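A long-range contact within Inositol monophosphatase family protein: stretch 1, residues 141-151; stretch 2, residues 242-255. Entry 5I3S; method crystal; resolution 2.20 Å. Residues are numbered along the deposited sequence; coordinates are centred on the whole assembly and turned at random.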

# COMPACT_ATOMS: atom_id res chain seq x y z
N PRO A 141 -6.02 -20.94 7.02
CA PRO A 141 -7.34 -20.36 7.18
C PRO A 141 -7.28 -19.07 7.98
O PRO A 141 -6.35 -18.80 8.79
CB PRO A 141 -8.12 -21.44 7.94
CG PRO A 141 -7.49 -22.71 7.51
CD PRO A 141 -6.02 -22.36 7.44
N LEU A 142 -8.26 -18.25 7.66
CA LEU A 142 -8.42 -16.98 8.29
C LEU A 142 -9.14 -17.18 9.60
O LEU A 142 -9.89 -18.12 9.76
CB LEU A 142 -9.25 -16.07 7.36
CG LEU A 142 -8.62 -15.77 5.98
CD1 LEU A 142 -9.48 -14.79 5.22
CD2 LEU A 142 -7.22 -15.20 6.15
N ASN A 143 -8.88 -16.27 10.53
CA ASN A 143 -9.60 -16.20 11.82
C ASN A 143 -10.46 -14.95 11.79
O ASN A 143 -10.15 -13.95 11.11
CB ASN A 143 -8.62 -16.09 12.97
CG ASN A 143 -7.81 -17.37 13.19
OD1 ASN A 143 -8.38 -18.48 13.17
ND2 ASN A 143 -6.50 -17.24 13.42
N ASP A 144 -11.56 -15.01 12.53
CA ASP A 144 -12.40 -13.86 12.76
C ASP A 144 -11.66 -12.69 13.45
O ASP A 144 -10.81 -12.89 14.31
CB ASP A 144 -13.64 -14.27 13.57
CG ASP A 144 -14.67 -15.10 12.73
OD1 ASP A 144 -14.52 -15.23 11.47
OD2 ASP A 144 -15.64 -15.62 13.33
N SER A 145 -12.02 -11.46 13.06
CA SER A 145 -11.60 -10.26 13.77
C SER A 145 -12.82 -9.38 13.98
O SER A 145 -13.82 -9.47 13.23
CB SER A 145 -10.51 -9.50 12.94
OG SER A 145 -11.05 -9.01 11.72
N ASN A 146 -12.74 -8.53 14.99
CA ASN A 146 -13.65 -7.37 15.08
C ASN A 146 -13.13 -6.18 14.26
O ASN A 146 -11.90 -5.99 14.13
CB ASN A 146 -13.87 -6.99 16.55
CG ASN A 146 -14.41 -8.17 17.36
OD1 ASN A 146 -15.47 -8.70 17.04
ND2 ASN A 146 -13.65 -8.63 18.36
N LEU A 147 -14.06 -5.37 13.74
CA LEU A 147 -13.69 -4.20 12.93
C LEU A 147 -12.75 -3.25 13.68
O LEU A 147 -11.74 -2.75 13.11
CB LEU A 147 -14.93 -3.42 12.44
CG LEU A 147 -14.61 -2.22 11.55
CD1 LEU A 147 -13.89 -2.59 10.25
CD2 LEU A 147 -15.88 -1.51 11.19
N ARG A 148 -13.04 -3.07 14.97
CA ARG A 148 -12.27 -2.21 15.90
C ARG A 148 -10.77 -2.57 16.01
O ARG A 148 -9.98 -1.73 16.37
CB ARG A 148 -12.92 -2.27 17.31
N GLN A 149 -10.40 -3.83 15.76
CA GLN A 149 -9.01 -4.27 15.68
C GLN A 149 -8.57 -4.65 14.27
O GLN A 149 -7.58 -5.32 14.10
CB GLN A 149 -8.79 -5.51 16.59
CG GLN A 149 -8.47 -5.17 18.04
CD GLN A 149 -9.71 -5.24 18.91
OE1 GLN A 149 -10.38 -6.29 18.98
NE2 GLN A 149 -10.03 -4.13 19.59
N SER A 150 -9.32 -4.28 13.25
CA SER A 150 -8.97 -4.68 11.88
C SER A 150 -8.40 -3.48 11.11
O SER A 150 -8.76 -2.33 11.40
CB SER A 150 -10.20 -5.22 11.15
OG SER A 150 -10.81 -6.24 11.92
N ILE A 151 -7.51 -3.77 10.18
CA ILE A 151 -7.08 -2.88 9.09
C ILE A 151 -7.80 -3.28 7.84
O ILE A 151 -7.82 -4.46 7.50
CB ILE A 151 -5.59 -3.10 8.74
CG1 ILE A 151 -4.71 -2.99 9.99
CG2 ILE A 151 -5.13 -2.07 7.71
CD1 ILE A 151 -3.23 -3.18 9.65
N GLY A 242 -13.46 -10.26 3.22
CA GLY A 242 -12.91 -10.24 4.55
C GLY A 242 -12.91 -11.61 5.21
O GLY A 242 -13.42 -12.58 4.65
N ASN A 243 -12.38 -11.66 6.40
CA ASN A 243 -12.62 -12.80 7.28
C ASN A 243 -14.11 -12.81 7.63
O ASN A 243 -14.78 -11.78 7.60
CB ASN A 243 -11.67 -12.81 8.50
CG ASN A 243 -11.93 -11.72 9.54
OD1 ASN A 243 -12.96 -11.70 10.24
ND2 ASN A 243 -10.95 -10.87 9.76
N ARG A 244 -14.65 -14.00 7.85
CA ARG A 244 -16.07 -14.23 8.15
C ARG A 244 -16.62 -13.27 9.11
O ARG A 244 -17.57 -12.55 8.80
CB ARG A 244 -16.29 -15.65 8.63
CG ARG A 244 -16.38 -16.58 7.45
CD ARG A 244 -16.25 -18.07 7.74
NE ARG A 244 -16.26 -18.72 6.43
CZ ARG A 244 -17.35 -18.91 5.66
NH1 ARG A 244 -18.57 -18.59 6.09
NH2 ARG A 244 -17.21 -19.46 4.45
N GLY A 245 -15.97 -13.20 10.26
CA GLY A 245 -16.47 -12.39 11.35
C GLY A 245 -16.67 -10.93 10.96
O GLY A 245 -17.69 -10.31 11.23
N LEU A 246 -15.70 -10.34 10.33
CA LEU A 246 -15.90 -8.97 10.19
C LEU A 246 -16.51 -8.57 8.86
O LEU A 246 -16.99 -7.44 8.72
CB LEU A 246 -14.65 -8.26 10.49
CG LEU A 246 -14.11 -7.51 9.36
CD1 LEU A 246 -13.38 -6.39 10.06
CD2 LEU A 246 -13.34 -8.56 8.53
N HIS A 247 -16.50 -9.50 7.91
CA HIS A 247 -17.42 -9.38 6.82
C HIS A 247 -18.86 -9.24 7.34
O HIS A 247 -19.56 -8.30 6.95
CB HIS A 247 -17.33 -10.56 5.89
CG HIS A 247 -18.15 -10.42 4.66
ND1 HIS A 247 -19.52 -10.59 4.65
CD2 HIS A 247 -17.81 -10.09 3.40
CE1 HIS A 247 -19.99 -10.40 3.44
NE2 HIS A 247 -18.97 -10.09 2.66
N GLN A 248 -19.30 -10.12 8.23
CA GLN A 248 -20.67 -10.04 8.77
C GLN A 248 -20.93 -8.78 9.61
O GLN A 248 -22.00 -8.22 9.49
CB GLN A 248 -21.14 -11.39 9.46
CG GLN A 248 -20.57 -11.81 10.83
CD GLN A 248 -20.59 -13.34 11.12
OE1 GLN A 248 -19.96 -13.83 12.09
NE2 GLN A 248 -21.29 -14.09 10.27
N GLU A 249 -19.95 -8.31 10.39
CA GLU A 249 -20.08 -7.00 11.10
C GLU A 249 -20.15 -5.78 10.16
O GLU A 249 -20.95 -4.85 10.38
CB GLU A 249 -18.90 -6.82 12.08
CG GLU A 249 -18.91 -5.57 12.98
CD GLU A 249 -17.66 -5.45 13.80
OE1 GLU A 249 -16.73 -6.31 13.70
OE2 GLU A 249 -17.55 -4.43 14.54
N ILE A 250 -19.29 -5.72 9.14
CA ILE A 250 -19.36 -4.59 8.20
C ILE A 250 -20.70 -4.61 7.46
O ILE A 250 -21.35 -3.57 7.34
CB ILE A 250 -18.20 -4.56 7.17
CG1 ILE A 250 -16.86 -4.36 7.87
CG2 ILE A 250 -18.40 -3.40 6.19
CD1 ILE A 250 -15.66 -4.69 7.01
N SER A 251 -21.09 -5.77 6.92
CA SER A 251 -22.34 -5.87 6.18
C SER A 251 -23.53 -5.59 7.13
O SER A 251 -24.31 -4.68 6.86
CB SER A 251 -22.46 -7.21 5.47
OG SER A 251 -23.54 -7.21 4.53
N ASN A 252 -23.59 -6.29 8.27
CA ASN A 252 -24.79 -6.29 9.17
C ASN A 252 -25.01 -4.99 9.95
O ASN A 252 -26.11 -4.47 10.04
N ASP A 253 -23.93 -4.43 10.45
CA ASP A 253 -23.98 -3.28 11.34
C ASP A 253 -23.66 -1.96 10.58
O ASP A 253 -24.14 -0.91 10.96
CB ASP A 253 -23.00 -3.68 12.45
CG ASP A 253 -22.85 -2.69 13.51
OD1 ASP A 253 -23.16 -1.51 13.35
OD2 ASP A 253 -22.33 -3.11 14.56
N TYR A 254 -22.90 -1.98 9.49
CA TYR A 254 -22.48 -0.68 8.85
C TYR A 254 -23.05 -0.36 7.47
O TYR A 254 -23.24 0.80 7.18
CB TYR A 254 -20.96 -0.53 8.84
CG TYR A 254 -20.46 -0.44 10.25
CD1 TYR A 254 -20.51 0.75 10.94
CD2 TYR A 254 -19.97 -1.56 10.91
CE1 TYR A 254 -20.09 0.83 12.26
CE2 TYR A 254 -19.51 -1.48 12.21
CZ TYR A 254 -19.58 -0.29 12.87
OH TYR A 254 -19.18 -0.23 14.15
N LEU A 255 -23.29 -1.37 6.63
CA LEU A 255 -23.86 -1.14 5.32
C LEU A 255 -25.37 -1.33 5.31
O LEU A 255 -26.05 -0.60 4.60
CB LEU A 255 -23.22 -2.08 4.31
CG LEU A 255 -21.68 -2.06 4.17
CD1 LEU A 255 -21.32 -2.96 2.99
CD2 LEU A 255 -21.12 -0.64 4.04
O HOH W 1 -15.57 -3.82 16.38

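Four direct hydrogen bonds tie the segment Asp144 to Leu147 onto the first turns of the helix that begins at Arg244. Asn243, at the N-cap position, is the hub. Its CA-to-CB bond points toward the loop, and with chi1 in p its amide uses both ends: OD1 accepts from Ser145 N (3.0 Å) and also from Leu246 N (3.1 Å), the capping bond, while ND2 donates almost straight to Ser145 OG (2.7 Å). Asparagine suits this site because one side chain both accepts and donates. Ser145 OG donates to Ser150 OG (2.8 Å), which in turn donates to Asn146 O over a very short 2.5 Å, so the chain of polar groups ends within stretch 1. Beside the cap, Asp144 OD1 accepts from Gly245 N (2.8 Å), meeting a first-turn amide that has no helical carbonyl to bind. Glycine leaves room for this approach: an ideal CB on Gly245 would lie 2.8 Å from Asp144 CG, a clash. One turn later, Glu249, extended with chi1 and chi2 both t, reaches back so that its OE1 accepts from Leu147 N (2.8 Å). Water 1 extends the link, donating to Glu249 OE2 (2.8 Å) and accepting from Arg148 N (3.0 Å); the carboxylate thus serves the amides of both 3-10 residues, Leu147 directly and Arg148 through the water. Outside this polar set, buried Leu147 supplies the apolar contact. Its CD1 packs on Leu246 CD1 (3.8 Å) and Ile250 CG1 (4.2 Å), and its CD2 meets Tyr254 CE2 obliquely at 3.8 Å. Leu246, chi1 off-well at 117°, also sets CB 3.1 Å from Ser145 O and CD1 3.2 Å from Ser150 OG. At the other end, Leu142 CB rests 4.2 Å from Asn243 CB. Together the stretches bury 518 Å², summed over both sides.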